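Local coordinates for protein TudS (Uncultured bacterium, PDB 6Z96) that removes sulfur from thiouracil in a non-redox reaction that depends on a [4Fe-4S] cluster, probably by way of a [4Fe-5S] intermediate, at residues Leu97-Pro102 against Ser138-Pro143; Ala9-Gln14 against Lys23-Asn28; Cys43-Gly48 against Ala74-Gly79. One frame throughout, in Å; residues are numbered along the deposited sequence. Where two conformers were deposited one is given.

Contact 1 (Leu97-Pro102 against Ser138-Pro143). With SF4 (iron/sulfur cluster), chain C.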
ATOM      1  N   LEU A  97      -3.063  -2.529   2.274  1.00 15.91           N
ATOM      2  CA  LEU A  97      -2.444  -2.057   1.039  1.00 16.22           C
ATOM      3  C   LEU A  97      -2.922  -2.826  -0.171  1.00 17.01           C
ATOM      4  O   LEU A  97      -3.264  -3.996  -0.076  1.00 17.15           O
ATOM      5  CB  LEU A  97      -0.909  -2.138   1.159  1.00 16.13           C
ATOM      6  CG  LEU A  97      -0.281  -1.368   2.319  1.00 16.66           C
ATOM      7  CD1 LEU A  97       1.291  -1.442   2.222  1.00 16.44           C
ATOM      8  CD2 LEU A  97      -0.714   0.110   2.349  1.00 18.73           C
ATOM      9  N   LYS A  98      -2.918  -2.158  -1.336  1.00 15.89           N
ATOM     10  CA  LYS A  98      -3.409  -2.736  -2.590  1.00 16.16           C
ATOM     11  C   LYS A  98      -2.555  -3.885  -3.135  1.00 17.22           C
ATOM     12  O   LYS A  98      -1.370  -3.738  -3.401  1.00 17.40           O
ATOM     13  CB  LYS A  98      -3.518  -1.601  -3.646  1.00 16.55           C
ATOM     14  CG  LYS A  98      -3.913  -2.076  -5.043  1.00 18.32           C
ATOM     15  CD  LYS A  98      -5.391  -2.475  -5.084  1.00 19.97           C
ATOM     16  CE  LYS A  98      -5.694  -3.207  -6.382  1.00 21.55           C
ATOM     17  NZ  LYS A  98      -5.278  -4.643  -6.317  1.00 21.42           N
ATOM     18  N   GLU A  99      -3.199  -5.021  -3.402  1.00 17.66           N
ATOM     19  CA  GLU A  99      -2.491  -6.194  -3.903  1.00 17.75           C
ATOM     20  C   GLU A  99      -1.929  -5.997  -5.323  1.00 18.54           C
ATOM     21  O   GLU A  99      -2.511  -5.270  -6.127  1.00 18.83           O
ATOM     22  CB  GLU A  99      -3.435  -7.417  -3.872  1.00 18.64           C
ATOM     23  CG  GLU A  99      -2.741  -8.741  -4.144  1.00 20.59           C
ATOM     24  CD  GLU A  99      -1.616  -9.062  -3.176  1.00 24.22           C
ATOM     25  OE1 GLU A  99      -0.533  -8.438  -3.294  1.00 20.94           O
ATOM     26  OE2 GLU A  99      -1.782  -9.989  -2.347  1.00 26.05           O
ATOM     27  N   GLY A 100      -0.782  -6.627  -5.582  1.00 18.21           N
ATOM     28  CA  GLY A 100      -0.160  -6.665  -6.895  1.00 18.18           C
ATOM     29  C   GLY A 100       0.728  -5.505  -7.257  1.00 17.67           C
ATOM     30  O   GLY A 100       1.458  -5.583  -8.239  1.00 18.98           O
ATOM     31  N   SER A 101       0.681  -4.437  -6.469  1.00 16.48           N
ATOM     32  CA  SER A 101       1.415  -3.211  -6.791  1.00 16.00           C
ATOM     33  C   SER A 101       2.926  -3.323  -6.495  1.00 16.01           C
ATOM     34  O   SER A 101       3.327  -3.920  -5.492  1.00 16.07           O
ATOM     35  CB  SER A 101       0.802  -2.060  -5.983  1.00 16.19           C
ATOM     36  OG  SER A 101       1.664  -0.941  -5.818  1.00 16.30           O
ATOM     37  N   PRO A 102       3.766  -2.644  -7.293  1.00 15.58           N
ATOM     38  CA  PRO A 102       5.204  -2.620  -6.987  1.00 15.52           C
ATOM     39  C   PRO A 102       5.521  -1.835  -5.708  1.00 15.26           C
ATOM     40  O   PRO A 102       6.630  -1.981  -5.193  1.00 16.34           O
ATOM     41  CB  PRO A 102       5.824  -1.946  -8.225  1.00 16.21           C
ATOM     42  CG  PRO A 102       4.714  -1.091  -8.789  1.00 16.66           C
ATOM     43  CD  PRO A 102       3.429  -1.869  -8.514  1.00 15.68           C
ATOM     44  N   SER A 138      -3.859  -7.315   2.525  1.00 17.60           N
ATOM     45  CA  SER A 138      -4.393  -6.818   1.258  1.00 19.01           C
ATOM     46  C   SER A 138      -5.915  -6.667   1.323  1.00 20.03           C
ATOM     47  O   SER A 138      -6.551  -7.082   2.305  1.00 20.45           O
ATOM     48  CB  SER A 138      -4.004  -7.761   0.126  1.00 20.33           C
ATOM     49  OG  SER A 138      -4.856  -8.899   0.141  1.00 21.95           O
ATOM     50  N   GLU A 139      -6.521  -6.114   0.258  1.00 20.11           N
ATOM     51  CA  GLU A 139      -7.977  -5.997   0.186  1.00 20.64           C
ATOM     52  C   GLU A 139      -8.652  -7.392   0.114  1.00 21.24           C
ATOM     53  O   GLU A 139      -9.879  -7.465   0.205  1.00 22.62           O
ATOM     54  CB  GLU A 139      -8.402  -5.102  -0.992  1.00 21.38           C
ATOM     55  CG  GLU A 139      -8.217  -5.737  -2.355  1.00 22.97           C
ATOM     56  CD  GLU A 139      -6.864  -5.550  -3.015  1.00 23.85           C
ATOM     57  OE1 GLU A 139      -5.879  -5.260  -2.296  1.00 20.77           O
ATOM     58  OE2 GLU A 139      -6.779  -5.743  -4.251  1.00 23.60           O
ATOM     59  N   ASP A 140      -7.884  -8.474  -0.105  1.00 20.54           N
ATOM     60  CA  ASP A 140      -8.453  -9.834  -0.088  1.00 21.34           C
ATOM     61  C   ASP A 140      -8.425 -10.435   1.338  1.00 21.84           C
ATOM     62  O   ASP A 140      -8.825 -11.595   1.519  1.00 23.73           O
ATOM     63  CB  ASP A 140      -7.623 -10.760  -0.984  1.00 24.28           C
ATOM     64  CG  ASP A 140      -7.564 -10.306  -2.435  1.00 32.02           C
ATOM     65  OD1 ASP A 140      -8.586  -9.816  -2.942  1.00 33.63           O
ATOM     66  OD2 ASP A 140      -6.486 -10.430  -3.050  1.00 36.07           O
ATOM     67  N   GLN A 141      -7.942  -9.675   2.347  1.00 20.66           N
ATOM     68  CA  GLN A 141      -7.784 -10.128   3.726  1.00 20.01           C
ATOM     69  C   GLN A 141      -8.491  -9.179   4.706  1.00 20.10           C
ATOM     70  O   GLN A 141      -8.032  -9.034   5.837  1.00 20.96           O
ATOM     71  CB  GLN A 141      -6.286 -10.209   4.074  1.00 20.15           C
ATOM     72  CG  GLN A 141      -5.537 -11.132   3.146  1.00 21.77           C
ATOM     73  CD  GLN A 141      -4.071 -11.106   3.430  1.00 25.89           C
ATOM     74  OE1 GLN A 141      -3.407 -10.068   3.326  1.00 24.67           O
ATOM     75  NE2 GLN A 141      -3.520 -12.258   3.782  1.00 28.82           N
ATOM     76  N   LEU A 142      -9.595  -8.544   4.286  1.00 20.07           N
ATOM     77  CA  LEU A 142     -10.327  -7.636   5.172  1.00 20.76           C
ATOM     78  C   LEU A 142     -10.819  -8.314   6.443  1.00 21.47           C
ATOM     79  O   LEU A 142     -10.693  -7.694   7.496  1.00 21.62           O
ATOM     80  CB  LEU A 142     -11.493  -6.916   4.474  1.00 21.95           C
ATOM     81  CG  LEU A 142     -11.093  -6.024   3.330  1.00 24.41           C
ATOM     82  CD1 LEU A 142     -12.315  -5.386   2.700  1.00 26.13           C
ATOM     83  CD2 LEU A 142     -10.182  -4.928   3.786  1.00 25.67           C
ATOM     84  N   PRO A 143     -11.336  -9.568   6.402  1.00 21.32           N
ATOM     85  CA  PRO A 143     -11.798 -10.189   7.659  1.00 21.18           C
ATOM     86  C   PRO A 143     -10.664 -10.338   8.663  1.00 21.45           C
ATOM     87  O   PRO A 143     -10.834 -10.044   9.843  1.00 21.93           O
ATOM     88  CB  PRO A 143     -12.345 -11.555   7.206  1.00 22.08           C
ATOM     89  CG  PRO A 143     -12.733 -11.365   5.755  1.00 23.15           C
ATOM     90  CD  PRO A 143     -11.608 -10.445   5.242  1.00 21.55           C
TER
HETATM   91 FE1  SF4 C 301      -0.529   2.519  -6.421  0.80 16.75          FE
HETATM   92 FE2  SF4 C 301      -2.670   2.580  -4.773  0.90 14.54          FE
HETATM   93 FE3  SF4 C 301      -0.752   4.546  -4.572  0.90 14.23          FE
HETATM   94 FE4  SF4 C 301      -0.238   1.988  -3.710  0.90 14.76          FE
HETATM   95  S1  SF4 C 301      -1.761   3.505  -2.846  0.90 14.45           S
HETATM   96  S2  SF4 C 301       1.164   3.297  -4.937  0.90 15.60           S
HETATM   97  S3  SF4 C 301      -1.390   0.745  -5.287  0.90 15.91           S
HETATM   98  S4  SF4 C 301      -2.181   4.138  -6.347  0.90 15.29           S
HETATM   99  O   HOH W   1      -4.097 -10.788  -1.533  1.00 33.74           O

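Contact 2 (Ala9-Gln14 against Lys23-Asn28). With SF4 (iron/sulfur cluster), chain C.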
ATOM      1  N   ALA A   9      -4.312   4.759  -0.692  1.00 14.94           N
ATOM      2  CA  ALA A   9      -5.316   5.768  -1.035  1.00 15.82           C
ATOM      3  C   ALA A   9      -6.261   5.323  -2.141  1.00 16.21           C
ATOM      4  O   ALA A   9      -7.447   5.697  -2.129  1.00 17.14           O
ATOM      5  CB  ALA A   9      -4.641   7.093  -1.397  1.00 16.43           C
ATOM      6  N   CYS A  10      -5.767   4.500  -3.079  1.00 15.29           N
ATOM      7  CA  CYS A  10      -6.626   4.018  -4.160  1.00 15.43           C
ATOM      8  C   CYS A  10      -7.752   3.119  -3.629  1.00 16.75           C
ATOM      9  O   CYS A  10      -8.845   3.118  -4.210  1.00 17.52           O
ATOM     10  CB  CYS A  10      -5.812   3.306  -5.231  1.00 16.35           C
ATOM     11  SG  CYS A  10      -4.867   1.890  -4.605  1.00 17.24           S
ATOM     12  N   LEU A  11      -7.502   2.379  -2.535  1.00 16.74           N
ATOM     13  CA  LEU A  11      -8.563   1.509  -1.975  1.00 17.15           C
ATOM     14  C   LEU A  11      -9.704   2.325  -1.379  1.00 20.11           C
ATOM     15  O   LEU A  11     -10.803   1.792  -1.208  1.00 21.86           O
ATOM     16  CB  LEU A  11      -7.991   0.585  -0.890  1.00 16.31           C
ATOM     17  CG  LEU A  11      -6.996  -0.460  -1.407  1.00 17.92           C
ATOM     18  CD1 LEU A  11      -6.388  -1.258  -0.222  1.00 17.85           C
ATOM     19  CD2 LEU A  11      -7.668  -1.446  -2.362  1.00 18.83           C
ATOM     20  N   LEU A  12      -9.446   3.578  -1.021  1.00 20.73           N
ATOM     21  CA  LEU A  12     -10.480   4.505  -0.526  1.00 22.73           C
ATOM     22  C   LEU A  12     -11.178   5.278  -1.660  1.00 24.85           C
ATOM     23  O   LEU A  12     -12.013   6.148  -1.376  1.00 27.51           O
ATOM     24  CB  LEU A  12      -9.860   5.492   0.437  1.00 23.85           C
ATOM     25  CG  LEU A  12      -9.278   4.858   1.670  1.00 27.35           C
ATOM     26  CD1 LEU A  12      -8.564   5.894   2.486  1.00 29.36           C
ATOM     27  CD2 LEU A  12     -10.367   4.177   2.529  1.00 28.41           C
ATOM     28  N   GLY A  13     -10.875   4.943  -2.913  1.00 22.92           N
ATOM     29  CA  GLY A  13     -11.506   5.564  -4.071  1.00 22.46           C
ATOM     30  C   GLY A  13     -10.790   6.784  -4.603  1.00 22.17           C
ATOM     31  O   GLY A  13     -11.310   7.449  -5.503  1.00 23.34           O
ATOM     32  N   GLN A  14      -9.596   7.110  -4.062  1.00 19.87           N
ATOM     33  CA  GLN A  14      -8.861   8.263  -4.577  1.00 18.96           C
ATOM     34  C   GLN A  14      -8.260   7.940  -5.933  1.00 19.07           C
ATOM     35  O   GLN A  14      -7.729   6.856  -6.136  1.00 19.29           O
ATOM     36  CB  GLN A  14      -7.820   8.715  -3.586  1.00 19.66           C
ATOM     37  CG  GLN A  14      -8.438   9.062  -2.233  1.00 20.95           C
ATOM     38  CD  GLN A  14      -7.481   9.817  -1.370  1.00 25.75           C
ATOM     39  OE1 GLN A  14      -6.522  10.424  -1.860  1.00 27.43           O
ATOM     40  NE2 GLN A  14      -7.741   9.854  -0.075  1.00 26.96           N
ATOM     41  N   LYS A  23      -9.322   2.262  -6.946  1.00 28.88           N
ATOM     42  CA  LYS A  23      -9.585   0.855  -6.634  1.00 28.36           C
ATOM     43  C   LYS A  23     -10.451   0.830  -5.399  1.00 28.86           C
ATOM     44  O   LYS A  23     -10.194   0.080  -4.443  1.00 28.45           O
ATOM     45  CB  LYS A  23      -8.247   0.142  -6.349  1.00 28.24           C
ATOM     46  CG  LYS A  23      -7.361   0.025  -7.583  1.00 31.11           C
ATOM     47  CD  LYS A  23      -8.023  -0.874  -8.628  1.00 34.41           C
ATOM     48  CE  LYS A  23      -7.112  -1.271  -9.759  1.00 39.73           C
ATOM     49  NZ  LYS A  23      -7.849  -2.063 -10.790  1.00 42.35           N
ATOM     50  N   GLY A  24     -11.487   1.668  -5.394  1.00 29.40           N
ATOM     51  CA  GLY A  24     -12.353   1.806  -4.246  1.00 30.50           C
ATOM     52  C   GLY A  24     -13.031   0.488  -3.977  1.00 31.96           C
ATOM     53  O   GLY A  24     -13.589  -0.123  -4.896  1.00 32.78           O
ATOM     54  N   ILE A  25     -12.891  -0.011  -2.753  0.60 32.31           N
ATOM     55  CA  ILE A  25     -13.500  -1.285  -2.404  0.60 32.93           C
ATOM     56  C   ILE A  25     -14.789  -1.085  -1.625  0.60 33.03           C
ATOM     57  O   ILE A  25     -14.953  -0.098  -0.897  0.60 33.58           O
ATOM     58  CB  ILE A  25     -12.506  -2.237  -1.713  0.60 33.61           C
ATOM     59  CG1 ILE A  25     -11.820  -1.531  -0.531  0.60 34.03           C
ATOM     60  CG2 ILE A  25     -11.487  -2.751  -2.746  0.60 34.45           C
ATOM     61  CD1 ILE A  25     -10.614  -2.303   0.146  0.60 35.16           C
ATOM     62  N   VAL A  26     -15.714  -2.015  -1.800  1.00 32.29           N
ATOM     63  CA  VAL A  26     -17.001  -1.945  -1.154  1.00 32.06           C
ATOM     64  C   VAL A  26     -16.863  -2.687   0.148  1.00 30.19           C
ATOM     65  O   VAL A  26     -16.630  -3.891   0.146  1.00 30.73           O
ATOM     66  CB  VAL A  26     -18.103  -2.538  -2.042  1.00 33.90           C
ATOM     67  CG1 VAL A  26     -19.452  -2.419  -1.341  1.00 34.36           C
ATOM     68  CG2 VAL A  26     -18.116  -1.831  -3.399  1.00 34.93           C
ATOM     69  N   SER A  27     -16.922  -1.962   1.249  1.00 28.29           N
ATOM     70  CA  SER A  27     -16.741  -2.546   2.557  1.00 27.95           C
ATOM     71  C   SER A  27     -17.399  -1.685   3.601  1.00 27.73           C
ATOM     72  O   SER A  27     -16.950  -0.567   3.862  1.00 27.40           O
ATOM     73  CB  SER A  27     -15.249  -2.686   2.861  1.00 27.91           C
ATOM     74  OG  SER A  27     -15.022  -3.054   4.208  1.00 28.81           O
ATOM     75  N   ASN A  28     -18.434  -2.221   4.256  1.00 28.13           N
ATOM     76  CA  ASN A  28     -19.094  -1.491   5.340  1.00 28.61           C
ATOM     77  C   ASN A  28     -18.116  -1.238   6.497  1.00 27.57           C
ATOM     78  O   ASN A  28     -18.136  -0.181   7.126  1.00 27.70           O
ATOM     79  CB  ASN A  28     -20.312  -2.275   5.850  1.00 31.62           C
ATOM     80  CG  ASN A  28     -21.414  -2.401   4.827  1.00 37.03           C
ATOM     81  OD1 ASN A  28     -21.564  -1.555   3.944  1.00 38.48           O
ATOM     82  ND2 ASN A  28     -22.205  -3.470   4.912  1.00 38.74           N
TER
HETATM   83 FE1  SF4 C 301      -0.529   2.519  -6.421  0.80 16.75          FE
HETATM   84 FE2  SF4 C 301      -2.670   2.580  -4.773  0.90 14.54          FE
HETATM   85 FE3  SF4 C 301      -0.752   4.546  -4.572  0.90 14.23          FE
HETATM   86 FE4  SF4 C 301      -0.238   1.988  -3.710  0.90 14.76          FE
HETATM   87  S1  SF4 C 301      -1.761   3.505  -2.846  0.90 14.45           S
HETATM   88  S2  SF4 C 301       1.164   3.297  -4.937  0.90 15.60           S
HETATM   89  S3  SF4 C 301      -1.390   0.745  -5.287  0.90 15.91           S
HETATM   90  S4  SF4 C 301      -2.181   4.138  -6.347  0.90 15.29           S
HETATM   91  O   HOH W   2     -13.363   2.234  -0.075  1.00 37.57           O

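Contact 3 (Cys43-Gly48 against Ala74-Gly79). With SF4 (iron/sulfur cluster), chain C; EDO (1,2-ethanediol), chain E.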
ATOM      1  N   CYS A  43      -0.614   7.273  -0.335  1.00 15.11           N
ATOM      2  CA  CYS A  43      -0.180   6.675  -1.605  1.00 15.13           C
ATOM      3  C   CYS A  43       1.334   6.833  -1.672  1.00 15.37           C
ATOM      4  O   CYS A  43       1.818   7.936  -1.888  1.00 15.74           O
ATOM      5  CB  CYS A  43      -0.822   7.353  -2.818  1.00 16.01           C
ATOM      6  SG  CYS A  43      -0.127   6.772  -4.383  1.00 16.34           S
ATOM      7  N   PRO A  44       2.091   5.745  -1.551  1.00 14.62           N
ATOM      8  CA  PRO A  44       3.556   5.867  -1.587  1.00 15.11           C
ATOM      9  C   PRO A  44       4.102   6.480  -2.872  1.00 14.83           C
ATOM     10  O   PRO A  44       5.076   7.224  -2.804  1.00 15.78           O
ATOM     11  CB  PRO A  44       4.034   4.408  -1.446  1.00 16.88           C
ATOM     12  CG  PRO A  44       2.881   3.693  -0.722  1.00 16.98           C
ATOM     13  CD  PRO A  44       1.633   4.375  -1.225  1.00 15.71           C
ATOM     14  N   GLU A  45       3.493   6.164  -4.034  1.00 14.58           N
ATOM     15  CA  GLU A  45       4.053   6.686  -5.280  1.00 14.67           C
ATOM     16  C   GLU A  45       3.865   8.181  -5.411  1.00 15.21           C
ATOM     17  O   GLU A  45       4.797   8.883  -5.824  1.00 16.07           O
ATOM     18  CB  GLU A  45       3.552   5.917  -6.482  1.00 15.12           C
ATOM     19  CG  GLU A  45       4.181   4.542  -6.452  1.00 15.91           C
ATOM     20  CD  GLU A  45       3.541   3.508  -7.361  1.00 17.56           C
ATOM     21  OE1 GLU A  45       2.980   3.920  -8.404  1.00 18.85           O
ATOM     22  OE2 GLU A  45       3.627   2.292  -7.065  1.00 17.29           O
ATOM     23  N   VAL A  46       2.686   8.680  -5.041  1.00 15.15           N
ATOM     24  CA  VAL A  46       2.440  10.116  -5.093  1.00 15.40           C
ATOM     25  C   VAL A  46       3.268  10.808  -3.996  1.00 15.15           C
ATOM     26  O   VAL A  46       3.900  11.842  -4.250  1.00 15.68           O
ATOM     27  CB  VAL A  46       0.944  10.417  -4.962  1.00 17.08           C
ATOM     28  CG1 VAL A  46       0.696  11.900  -4.746  1.00 19.24           C
ATOM     29  CG2 VAL A  46       0.191   9.922  -6.202  1.00 18.34           C
ATOM     30  N   ALA A  47       3.346  10.202  -2.790  1.00 15.15           N
ATOM     31  CA  ALA A  47       4.144  10.818  -1.707  1.00 16.22           C
ATOM     32  C   ALA A  47       5.619  10.894  -2.109  1.00 15.39           C
ATOM     33  O   ALA A  47       6.307  11.865  -1.759  1.00 16.72           O
ATOM     34  CB  ALA A  47       4.004   9.995  -0.426  1.00 16.59           C
ATOM     35  N   GLY A  48       6.078   9.901  -2.881  1.00 14.95           N
ATOM     36  CA  GLY A  48       7.461   9.804  -3.342  1.00 15.61           C
ATOM     37  C   GLY A  48       7.806  10.750  -4.479  1.00 16.32           C
ATOM     38  O   GLY A  48       8.971  10.831  -4.878  1.00 17.48           O
ATOM     39  N   ALA A  74      14.214   5.593  -6.716  1.00 13.66           N
ATOM     40  CA  ALA A  74      14.351   6.685  -5.747  1.00 14.16           C
ATOM     41  C   ALA A  74      12.990   7.139  -5.183  1.00 14.92           C
ATOM     42  O   ALA A  74      12.835   7.342  -3.975  1.00 16.00           O
ATOM     43  CB  ALA A  74      15.076   7.866  -6.378  1.00 15.05           C
ATOM     44  N   GLU A  75      12.005   7.269  -6.067  1.00 15.24           N
ATOM     45  CA  GLU A  75      10.679   7.721  -5.663  1.00 14.24           C
ATOM     46  C   GLU A  75       9.941   6.633  -4.900  1.00 14.46           C
ATOM     47  O   GLU A  75       9.259   6.921  -3.928  1.00 14.53           O
ATOM     48  CB  GLU A  75       9.892   8.127  -6.917  1.00 15.27           C
ATOM     49  CG  GLU A  75      10.454   9.396  -7.564  1.00 18.21           C
ATOM     50  CD  GLU A  75      11.702   9.251  -8.427  1.00 24.19           C
ATOM     51  OE1 GLU A  75      12.055   8.109  -8.800  1.00 22.86           O
ATOM     52  OE2 GLU A  75      12.353  10.288  -8.709  1.00 26.59           O
ATOM     53  N   PHE A  76      10.095   5.380  -5.328  1.00 13.67           N
ATOM     54  CA  PHE A  76       9.449   4.266  -4.620  1.00 14.13           C
ATOM     55  C   PHE A  76      10.010   4.146  -3.200  1.00 14.69           C
ATOM     56  O   PHE A  76       9.254   3.916  -2.262  1.00 15.26           O
ATOM     57  CB  PHE A  76       9.669   2.945  -5.369  1.00 13.83           C
ATOM     58  CG  PHE A  76       8.609   2.703  -6.408  1.00 14.73           C
ATOM     59  CD1 PHE A  76       8.532   3.499  -7.535  1.00 15.61           C
ATOM     60  CD2 PHE A  76       7.667   1.703  -6.236  1.00 15.67           C
ATOM     61  CE1 PHE A  76       7.533   3.295  -8.479  1.00 15.74           C
ATOM     62  CE2 PHE A  76       6.675   1.495  -7.187  1.00 16.33           C
ATOM     63  CZ  PHE A  76       6.617   2.290  -8.300  1.00 15.74           C
ATOM     64  N   ASP A  77      11.338   4.299  -3.051  1.00 13.89           N
ATOM     65  CA  ASP A  77      11.963   4.172  -1.722  1.00 14.14           C
ATOM     66  C   ASP A  77      11.585   5.349  -0.835  1.00 14.95           C
ATOM     67  O   ASP A  77      11.337   5.168   0.356  1.00 16.10           O
ATOM     68  CB  ASP A  77      13.488   4.074  -1.860  1.00 15.08           C
ATOM     69  CG  ASP A  77      13.986   2.760  -2.455  1.00 18.93           C
ATOM     70  OD1 ASP A  77      13.179   1.805  -2.564  1.00 20.15           O
ATOM     71  OD2 ASP A  77      15.196   2.680  -2.805  1.00 18.56           O
ATOM     72  N   ARG A  78      11.480   6.562  -1.405  1.00 13.98           N
ATOM     73  CA  ARG A  78      11.027   7.720  -0.641  1.00 14.46           C
ATOM     74  C   ARG A  78       9.611   7.503  -0.137  1.00 14.63           C
ATOM     75  O   ARG A  78       9.326   7.770   1.029  1.00 15.58           O
ATOM     76  CB  ARG A  78      11.107   8.991  -1.513  1.00 15.35           C
ATOM     77  CG  ARG A  78      10.460  10.202  -0.800  1.00 17.89           C
ATOM     78  CD  ARG A  78      10.602  11.500  -1.591  1.00 18.72           C
ATOM     79  NE  ARG A  78      11.833  12.173  -1.186  1.00 20.71           N
ATOM     80  CZ  ARG A  78      12.191  13.390  -1.593  1.00 22.35           C
ATOM     81  NH1 ARG A  78      11.420  14.071  -2.432  1.00 22.57           N
ATOM     82  NH2 ARG A  78      13.318  13.936  -1.156  1.00 23.18           N
ATOM     83  N   GLY A  79       8.722   7.043  -1.016  1.00 14.17           N
ATOM     84  CA  GLY A  79       7.335   6.817  -0.612  1.00 14.91           C
ATOM     85  C   GLY A  79       7.221   5.745   0.469  1.00 14.97           C
ATOM     86  O   GLY A  79       6.433   5.888   1.412  1.00 16.22           O
TER
HETATM   87 FE1  SF4 C 301      -0.529   2.519  -6.421  0.80 16.75          FE
HETATM   88 FE2  SF4 C 301      -2.670   2.580  -4.773  0.90 14.54          FE
HETATM   89 FE3  SF4 C 301      -0.752   4.546  -4.572  0.90 14.23          FE
HETATM   90 FE4  SF4 C 301      -0.238   1.988  -3.710  0.90 14.76          FE
HETATM   91  S1  SF4 C 301      -1.761   3.505  -2.846  0.90 14.45           S
HETATM   92  S2  SF4 C 301       1.164   3.297  -4.937  0.90 15.60           S
HETATM   93  S3  SF4 C 301      -1.390   0.745  -5.287  0.90 15.91           S
HETATM   94  S4  SF4 C 301      -2.181   4.138  -6.347  0.90 15.29           S
HETATM   95  C1  EDO E 303       3.791   3.284 -11.414  1.00 25.28           C
HETATM   96  O1  EDO E 303       3.718   2.200 -10.498  1.00 25.78           O
HETATM   97  C2  EDO E 303       5.038   4.067 -11.254  1.00 25.25           C
HETATM   98  O2  EDO E 303       5.276   4.966 -12.336  1.00 25.51           O

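Contact 1 (Leu97-Pro102 against Ser138-Pro143)
In K98, CG stands anti to the backbone N (chi1 175°) and the chain then bends; in E139, CG sits between the backbone N and the carbonyl carbon (chi1 72°). The two side chains cross obliquely and meet in a salt bridge, K98 NZ lying 2.8 Å from E139 OE2, on its syn side but 25° out of the carboxylate plane. The other oxygen is engaged as well, since E99 N donates to the syn lone pair of E139 OE1 at 2.9 Å. One carboxylate thus grips a charged tip and the backbone beside it. K98 NZ also donates to E99 O (2.8 Å). An alanine in place of K98 would probably leave E139 OE2 without its charged mate and E99 O without this donor. The two loops follow neighbouring strands, 94-96 and 135-137, of the parallel sheet of an alpha/beta fold. The first makes a type II turn from K98 to S101 beside the iron-sulfur cluster, where K98 CB lies 3.6 Å from S3. In the second, S138 OG accepts from D140 N in an ST turn, and a water bridges S138 OG to E99 OE2 and D140 OD2.

Contact 2 (Ala9-Gln14 against Lys23-Asn28)
G13 and G24 bring their CA atoms to 3.9 Å, and two backbone hydrogen bonds that flank G24 tie the chain segments, K23 N to C10 O (2.9 Å) and I25 N to L11 O (3.2 Å). The first segment is the cysteine-bearing loop that leaves strand 5-8 of the parallel sheet and reaches the cluster through C10; the second runs on to helix 28-35, whose N-cap is S27. Residues 9-11 have helical backbone angles, and two of their carbonyls, C10 O and A9 O, each accept two N-H groups. C10 O is shared by G13 N and K23 N, which reach it from opposite faces of its plane, the K23 donor standing 46° out of that plane. A9 O is shared in the same manner by L12 N and Q14 N. A CA-H...O contact, L11 CA to K23 O at 3.3 Å, lies between the two hydrogen bonds that join the segments.

Of the side chains, C10 has its SG between the backbone N and the carbonyl carbon (chi1 58°), and C10 SG binds iron FE2 of the cluster at 2.3 Å. The same residue therefore holds iron with its side chain and the neighbouring segment with its carbonyl. L11 and I25 supply the apolar part: in the I25 conformer described, one of two modelled, CD1 meets both CB and CD2 of L11, with L11 CD2 to I25 CD1 at 4.0 Å. G13 has a positive phi at which a CB would be jammed against the carbonyl oxygen of L12. One water donates both to L11 O, at 2.8 Å, and to I25 O, at 2.9 Å.

Contact 3 (Cys43-Gly48 against Ala74-Gly79)
E45 and F76 cross with CG of the acid over one face of the ring. With E45 CG anti to the carbonyl carbon (chi1 -70°), this atom stands 4.1 Å from the centroid of the F76 ring, 22° off its normal, in a CH-pi contact shifted toward the rim; beyond CG the chain is extended. The carboxylate is turned 36° from the ring plane, and E45 OE2 comes to 3.2 Å from both CE2 and CZ of F76. The E45 CD lies 3.4 Å from cluster S2, which makes this acid a wall between ring and cluster. E45 OE1 accepts from O1 of an ethanediol, probably from the crystallisation liquor, at 2.8 Å, the same O1 that sits at the edge of the ring, near its plane. R54, in a salt bridge to OE1, and S103, hydrogen-bonded to OE2, help to fix the carboxylate.

The backbones of 43-48 and helix 73-90 also come very close, and glycines make this possible. G79 CA lies 3.2 Å from P44 O in a CA-H...O contact, where a CB would collide with that oxygen. G48 CA points a similar contact at E75 O, while CD of R78 packs against G48 O, with R78 CG near G48 CA. At the start of the short helix C43 takes the N-cap, its SG accepting from V46 N at 3.5 Å. The same C43 SG binds iron FE3 of the cluster at 2.3 Å. E45 also touches the bound hydrosulfuric acid, and this cysteine-capped helix thus forms one wall of the cluster site, consistent with a place for substrate sulfur beside the cluster.

In the fold
All three contacts touch one iron-sulfur cluster and illustrate how differently a site can be built. Contacts 1, 2 and 3 each include a segment leaving a strand of the same parallel sheet, 94-96, 5-8 and 39-42 respectively. Contact 3 is buried and joins two helices; contacts 1 and 2 are partly buried and join mainly loops. Contact 1 relies on charge, contact 2 on backbone bonds with a small apolar patch, each with a bridging water as well, and contact 3 on glycine-mediated closeness and a ring. Contacts 1 and 2 abut through K98 on L11 and E139 on I25, while P102 of contact 1 packs on F76 of contact 3. Contacts 2 and 3 each supply a cysteine to the cluster.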